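Local coordinates for flagellar hook-associated protein 2 (Helicobacter pylori, PDB 6IWY), which caps the tip of the growing flagellum, helping exported flagellin monomers to polymerise there and keeping them from leaking away unassembled, at residues V74-K77 against A78-L82; S352-T355 against L356-K360; N290-A293 against I294-A297. All coordinates share one frame; numbering follows the deposited sequence.

Contact 1: residues V74-K77 against A78-L82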
loop_
_atom_site.group_PDB
_atom_site.type_symbol
_atom_site.label_atom_id
_atom_site.label_comp_id
_atom_site.label_asym_id
_atom_site.label_seq_id
_atom_site.Cartn_x
_atom_site.Cartn_y
_atom_site.Cartn_z
ATOM N N VAL A 74 7.938 3.236 -5.824
ATOM C CA VAL A 74 8.742 2.910 -6.981
ATOM C C VAL A 74 8.320 3.859 -8.100
ATOM O O VAL A 74 7.133 3.984 -8.408
ATOM C CB VAL A 74 8.478 1.477 -7.467
ATOM C CG1 VAL A 74 9.663 0.933 -8.255
ATOM C CG2 VAL A 74 8.132 0.560 -6.287
ATOM N N ASN A 75 9.282 4.574 -8.677
ATOM C CA ASN A 75 8.981 5.497 -9.758
ATOM C C ASN A 75 8.931 4.692 -11.013
ATOM O O ASN A 75 9.724 3.777 -11.188
ATOM C CB ASN A 75 10.055 6.535 -9.885
ATOM C CG ASN A 75 10.266 7.299 -8.608
ATOM O OD1 ASN A 75 11.388 7.387 -8.111
ATOM N ND2 ASN A 75 9.199 7.874 -8.069
ATOM N N ILE A 76 7.992 5.003 -11.889
ATOM C CA ILE A 76 7.893 4.305 -13.159
ATOM C C ILE A 76 7.875 5.362 -14.264
ATOM O O ILE A 76 7.163 6.371 -14.149
ATOM C CB ILE A 76 6.652 3.455 -13.156
ATOM C CG1 ILE A 76 6.712 2.475 -11.967
ATOM C CG2 ILE A 76 6.511 2.752 -14.477
ATOM C CD1 ILE A 76 5.956 1.203 -12.168
ATOM N N LYS A 77 8.681 5.182 -15.304
ATOM C CA LYS A 77 8.803 6.231 -16.317
ATOM C C LYS A 77 7.978 5.873 -17.552
ATOM O O LYS A 77 7.771 4.717 -17.840
ATOM C CB LYS A 77 10.279 6.476 -16.708
ATOM C CG LYS A 77 11.212 6.820 -15.556
ATOM C CD LYS A 77 10.856 8.162 -14.938
ATOM C CE LYS A 77 11.540 8.406 -13.605
ATOM N NZ LYS A 77 10.996 9.636 -12.995
ATOM N N ALA A 78 7.528 6.884 -18.282
ATOM C CA ALA A 78 6.839 6.683 -19.554
ATOM C C ALA A 78 7.669 5.803 -20.503
ATOM O O ALA A 78 8.851 6.062 -20.737
ATOM C CB ALA A 78 6.532 8.033 -20.197
ATOM N N GLY A 79 7.047 4.756 -21.026
ATOM C CA GLY A 79 7.695 3.879 -21.994
ATOM C C GLY A 79 8.492 2.711 -21.438
ATOM O O GLY A 79 9.001 1.904 -22.203
ATOM N N MET A 80 8.613 2.622 -20.116
ATOM C CA MET A 80 9.235 1.448 -19.458
ATOM C C MET A 80 8.612 0.094 -19.903
ATOM O O MET A 80 7.384 -0.033 -20.070
ATOM C CB MET A 80 9.077 1.566 -17.932
ATOM C CG MET A 80 10.374 1.601 -17.124
ATOM S SD MET A 80 10.100 2.354 -15.485
ATOM C CE MET A 80 11.713 2.230 -14.711
ATOM N N THR A 81 9.467 -0.914 -20.060
ATOM C CA THR A 81 9.018 -2.291 -20.328
ATOM C C THR A 81 8.706 -3.052 -19.045
ATOM O O THR A 81 9.250 -2.737 -17.973
ATOM C CB THR A 81 10.108 -3.118 -21.015
ATOM O OG1 THR A 81 11.119 -3.440 -20.046
ATOM C CG2 THR A 81 10.732 -2.358 -22.204
ATOM N N LEU A 82 7.853 -4.074 -19.166
ATOM C CA LEU A 82 7.546 -5.005 -18.068
ATOM C C LEU A 82 8.822 -5.472 -17.384
ATOM O O LEU A 82 8.894 -5.504 -16.149
ATOM C CB LEU A 82 6.783 -6.216 -18.593
ATOM C CG LEU A 82 6.503 -7.358 -17.615
ATOM C CD1 LEU A 82 5.628 -6.882 -16.463
ATOM C CD2 LEU A 82 5.828 -8.518 -18.350
#
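Met80 folds back across a tight turn onto Ile76 and Lys77, and its side chain carries most of the contact. Its CB points toward the end of the strand and lies 3.4 Å from the carbonyl oxygen Lys77 O. CG stays near that same oxygen, at 4.1 Å from Lys77 O. The chain then runs extended to the sulfur, with chi2 at 159°, which brings SD in front of the Lys77 N-H. There SD meets two groups. The backbone amide Lys77 N points at it in an almost straight but weak N-H...S hydrogen bond of 3.2 Å, and the methyl Ile76 CG2 touches Met80 SD at 3.7 Å, the two side chains crossing at about a right angle. Beyond the sulfur, Met80 CE comes no nearer than about 4.3 Å to Lys77 N and Asn75 O, so within these two segments the methyl makes the looser contact.

The backbone that brings Met80 round is a type II beta turn from Lys77 to Met80, linking strand 70-76 to helix 82-92. It is closed by Met80 N, which gives a hydrogen bond of 3.2 Å to Lys77 O, reaching the oxygen from above the carbonyl plane. Gly79 occupies the third position of the turn with a positive phi of 88°, where a CB would press against the preceding carbonyl oxygen. Ala78 N is held by the carboxylate oxygen of Asp60. Past the turn, Thr81 sits at the N-cap of the helix, its OG1 hydrogen-bonded to Asp84 N. On the helix itself, Ser88 also touches Met80, while Val85 packs against the buried side chain of Ile76.

Contact 2: residues S352-T355 against L356-K360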
loop_
_atom_site.group_PDB
_atom_site.type_symbol
_atom_site.label_atom_id
_atom_site.label_comp_id
_atom_site.label_asym_id
_atom_site.label_seq_id
_atom_site.Cartn_x
_atom_site.Cartn_y
_atom_site.Cartn_z
ATOM N N SER A 352 -3.683 6.054 -11.678
ATOM C CA SER A 352 -3.224 4.990 -12.581
ATOM C C SER A 352 -3.344 3.584 -12.023
ATOM O O SER A 352 -3.142 2.582 -12.737
ATOM C CB SER A 352 -1.754 5.201 -12.903
ATOM O OG SER A 352 -1.000 5.012 -11.726
ATOM N N GLN A 353 -3.689 3.476 -10.758
ATOM C CA GLN A 353 -3.950 2.157 -10.186
ATOM C C GLN A 353 -4.862 1.263 -11.011
ATOM O O GLN A 353 -4.598 0.093 -11.113
ATOM C CB GLN A 353 -4.568 2.286 -8.803
ATOM C CG GLN A 353 -4.618 0.963 -8.032
ATOM C CD GLN A 353 -5.971 0.285 -8.058
ATOM O OE1 GLN A 353 -7.021 0.939 -8.232
ATOM N NE2 GLN A 353 -5.968 -1.031 -7.828
ATOM N N ASN A 354 -5.943 1.804 -11.554
ATOM C CA ASN A 354 -7.011 0.974 -12.158
ATOM C C ASN A 354 -6.588 0.276 -13.465
ATOM O O ASN A 354 -7.093 -0.773 -13.808
ATOM C CB ASN A 354 -8.287 1.805 -12.407
ATOM C CG ASN A 354 -9.549 0.953 -12.342
ATOM O OD1 ASN A 354 -9.792 0.297 -11.325
ATOM N ND2 ASN A 354 -10.348 0.935 -13.427
ATOM N N THR A 355 -5.634 0.874 -14.163
ATOM C CA THR A 355 -5.196 0.404 -15.466
ATOM C C THR A 355 -3.860 -0.320 -15.306
ATOM O O THR A 355 -3.709 -1.458 -15.720
ATOM C CB THR A 355 -5.017 1.607 -16.397
ATOM O OG1 THR A 355 -5.343 2.806 -15.681
ATOM C CG2 THR A 355 -5.907 1.500 -17.590
ATOM N N LEU A 356 -2.902 0.328 -14.660
ATOM C CA LEU A 356 -1.560 -0.227 -14.530
ATOM C C LEU A 356 -1.363 -1.231 -13.414
ATOM O O LEU A 356 -0.509 -2.101 -13.565
ATOM C CB LEU A 356 -0.528 0.886 -14.344
ATOM C CG LEU A 356 -0.434 1.894 -15.498
ATOM C CD1 LEU A 356 0.677 2.925 -15.230
ATOM C CD2 LEU A 356 -0.225 1.168 -16.831
ATOM N N PHE A 357 -2.116 -1.135 -12.311
ATOM C CA PHE A 357 -1.734 -1.844 -11.079
ATOM C C PHE A 357 -2.770 -2.681 -10.367
ATOM O O PHE A 357 -2.798 -2.735 -9.159
ATOM C CB PHE A 357 -1.192 -0.844 -10.047
ATOM C CG PHE A 357 0.004 -0.084 -10.491
ATOM C CD1 PHE A 357 1.104 -0.733 -11.006
ATOM C CD2 PHE A 357 0.039 1.284 -10.356
ATOM C CE1 PHE A 357 2.220 -0.032 -11.387
ATOM C CE2 PHE A 357 1.141 1.991 -10.750
ATOM C CZ PHE A 357 2.243 1.328 -11.267
ATOM N N MET A 358 -3.620 -3.378 -11.079
ATOM C CA MET A 358 -4.419 -4.400 -10.413
ATOM C C MET A 358 -3.483 -5.301 -9.606
ATOM O O MET A 358 -2.376 -5.640 -10.064
ATOM C CB MET A 358 -5.209 -5.210 -11.430
ATOM C CG MET A 358 -6.702 -4.782 -11.576
ATOM S SD MET A 358 -7.327 -3.271 -10.710
ATOM C CE MET A 358 -9.091 -3.416 -11.098
ATOM N N SER A 359 -3.891 -5.649 -8.391
ATOM C CA SER A 359 -3.140 -6.606 -7.608
ATOM C C SER A 359 -4.048 -7.720 -7.148
ATOM O O SER A 359 -5.211 -7.484 -6.865
ATOM C CB SER A 359 -2.538 -5.927 -6.409
ATOM O OG SER A 359 -3.559 -5.397 -5.553
ATOM N N LYS A 360 -3.507 -8.931 -7.083
ATOM C CA LYS A 360 -4.157 -10.074 -6.429
ATOM C C LYS A 360 -3.114 -10.808 -5.586
ATOM O O LYS A 360 -2.041 -11.105 -6.075
ATOM C CB LYS A 360 -4.738 -11.024 -7.485
ATOM C CG LYS A 360 -5.362 -12.337 -6.964
ATOM C CD LYS A 360 -6.339 -12.946 -7.971
ATOM C CE LYS A 360 -5.748 -14.034 -8.885
ATOM N NZ LYS A 360 -6.154 -15.440 -8.488
#
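Leu356 and Phe357 close the last turn of helix 349-356 through two backbone hydrogen bonds to the residues four places earlier. Leu356 N binds Ser352 O at 3.0 Å. Phe357 N reaches Gln353 O at the same length, 3.0 Å. The side chains follow these bonds: Leu356 CB rests against Ser352 O, and its methyl CD1 comes up to Ser352 CB at 4.1 Å. With CG of Phe357 anti to its own carbonyl carbon (chi1 -60°), the ring is carried back beside Ser352, whose OG lies 3.8 Å from Phe357 CE2 in an oblique approach. Leu356 CB itself lies over the centre of one face of this ring.

Phe357 is the first residue to leave helical backbone angles, and from here the chain passes through Met358 into strand 359-361, an outermost strand, within this chain, of an antiparallel sheet. Met358, in this short connection, turns back along the helix end. Its chain is bent at chi2 (7°), which brings the sulfur to 3.9 Å from Gln353 NE2, these two side chains crossing at about a right angle. The terminal methyl CE then reaches Asn354 OD1 at 3.8 Å, with the Met358 and Asn354 side chains side by side and pointing the same way.

A second shell fixes these groups. Ser352 OG is hydrogen-bonded to Thr61 OG1 and to the carbonyl oxygens of Ser348 and Tyr349, which must share or compete for its one hydroxyl proton; these bonds tie the helix both to strand 61-67 and to its own preceding turn. Leu63, Leu45 and Phe56 pack against Phe357, while the backbone of Met358 pairs with Gly46 of strand 42-49.

Contact 3: residues N290-A293 against I294-A297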
loop_
_atom_site.group_PDB
_atom_site.type_symbol
_atom_site.label_atom_id
_atom_site.label_comp_id
_atom_site.label_asym_id
_atom_site.label_seq_id
_atom_site.Cartn_x
_atom_site.Cartn_y
_atom_site.Cartn_z
ATOM N N ASN A 290 12.756 32.541 -6.175
ATOM C CA ASN A 290 11.669 32.754 -7.148
ATOM C C ASN A 290 11.345 31.557 -8.142
ATOM O O ASN A 290 11.120 31.720 -9.349
ATOM C CB ASN A 290 11.871 34.052 -7.906
ATOM N N THR A 291 11.317 30.355 -7.574
ATOM C CA THR A 291 10.383 29.361 -7.946
ATOM C C THR A 291 9.018 29.800 -7.318
ATOM O O THR A 291 7.985 29.124 -7.512
ATOM C CB THR A 291 10.760 27.969 -7.344
ATOM O OG1 THR A 291 10.068 27.775 -6.097
ATOM C CG2 THR A 291 12.273 27.776 -7.158
ATOM N N ASP A 292 9.039 30.886 -6.518
ATOM C CA ASP A 292 7.822 31.541 -5.984
ATOM C C ASP A 292 6.931 32.145 -7.068
ATOM O O ASP A 292 5.709 32.032 -7.005
ATOM C CB ASP A 292 8.160 32.661 -4.973
ATOM C CG ASP A 292 8.707 32.135 -3.644
ATOM O OD1 ASP A 292 8.447 30.954 -3.291
ATOM O OD2 ASP A 292 9.405 32.912 -2.952
ATOM N N ALA A 293 7.523 32.816 -8.037
ATOM C CA ALA A 293 6.726 33.430 -9.093
ATOM C C ALA A 293 5.902 32.363 -9.827
ATOM O O ALA A 293 4.708 32.534 -10.060
ATOM C CB ALA A 293 7.625 34.211 -10.064
ATOM N N ILE A 294 6.556 31.257 -10.159
ATOM C CA ILE A 294 5.941 30.161 -10.904
ATOM C C ILE A 294 4.858 29.522 -10.039
ATOM O O ILE A 294 3.825 29.100 -10.546
ATOM C CB ILE A 294 6.999 29.102 -11.364
ATOM C CG1 ILE A 294 7.892 29.706 -12.464
ATOM C CG2 ILE A 294 6.331 27.847 -11.900
ATOM C CD1 ILE A 294 9.265 28.976 -12.720
ATOM N N ILE A 295 5.083 29.466 -8.731
ATOM C CA ILE A 295 4.120 28.853 -7.856
ATOM C C ILE A 295 2.803 29.646 -7.934
ATOM O O ILE A 295 1.722 29.069 -8.171
ATOM C CB ILE A 295 4.675 28.724 -6.437
ATOM C CG1 ILE A 295 5.634 27.518 -6.378
ATOM C CG2 ILE A 295 3.513 28.570 -5.388
ATOM C CD1 ILE A 295 6.433 27.390 -5.030
ATOM N N GLN A 296 2.907 30.966 -7.786
ATOM C CA GLN A 296 1.724 31.844 -7.789
ATOM C C GLN A 296 1.025 31.729 -9.144
ATOM O O GLN A 296 -0.203 31.804 -9.243
ATOM C CB GLN A 296 2.088 33.327 -7.535
ATOM C CG GLN A 296 2.820 33.671 -6.232
ATOM C CD GLN A 296 2.939 35.199 -5.986
ATOM O OE1 GLN A 296 2.708 36.035 -6.882
ATOM N NE2 GLN A 296 3.296 35.561 -4.755
ATOM N N ALA A 297 1.823 31.561 -10.192
ATOM C CA ALA A 297 1.284 31.423 -11.537
ATOM C C ALA A 297 0.449 30.159 -11.584
ATOM O O ALA A 297 -0.669 30.159 -12.082
ATOM C CB ALA A 297 2.419 31.372 -12.577
#
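Ile295 packs back against Thr291 one turn earlier, and this is the denser part of the contact. Its CG1 lies beside the backbone N, anti to the carbonyl carbon (chi1 -78°), which lays the longer branch along the preceding peptide. From there CD1 comes 3.4 Å from Thr291 O and 3.8 Å from Thr291 OG1, the two side chains running side by side in the same direction. The same carbonyl oxygen accepts the backbone hydrogen bond from Ile295 N at 3.2 Å, so Thr291 O is approached by both the amide and the aliphatic branch of one residue. Ile294, next along the helix, turns to the fold instead, where Ile259 and Leu339 pack against it; Ile259 also touches Thr291.

The other side belongs to solvent. Asp292 and Ala293 are exposed and direct their CB atoms away from the following turn. Gln296, exposed as well, meets the earlier turn mainly through its aliphatic part: CG lies 3.4 Å from Asp292 O, and the chain then runs extended. Here the backbone does the binding. Gln296 N donates to Asp292 O in a hydrogen bond of 3.1 Å, the straightest of the three at 167°, and Ala297 N donates to Ala293 O at 3.0 Å.

These successive i to i+4 bonds belong to the amino-terminal part of helix 292-299, within the flagellin hook IN motif. The chemistry is consistent with a short amphipathic helix, Ile294 and Ala297 supplying apolar contacts to neighbouring loops, with Asp292 and Gln296 on the exposed side. Asp292, carried near the amino-terminal end, would be expected to interact favourably with the helix dipole.

Contacts 1 and 2 belong to one neighbourhood. Their centres are 14 Å apart and they meet where Ile76 CD1 packs on Phe357 CZ at 3.8 Å, joining the end of strand 70-76 to the residue just past helix 349-356. Contact 2 is partly buried and contact 1 lies largely at the surface, though each contributes a buried apolar side chain to the meeting. Contact 3 stands apart at the surface, its nearest atoms about 19 Å from contact 1 and about 24 Å from contact 2. Methionine sulfur features in both 74-82 and 352-360, at a turn and a helix end. Contacts 2 and 3 share helical backbone bonds, but contact 3 has no methionine and no buried residue.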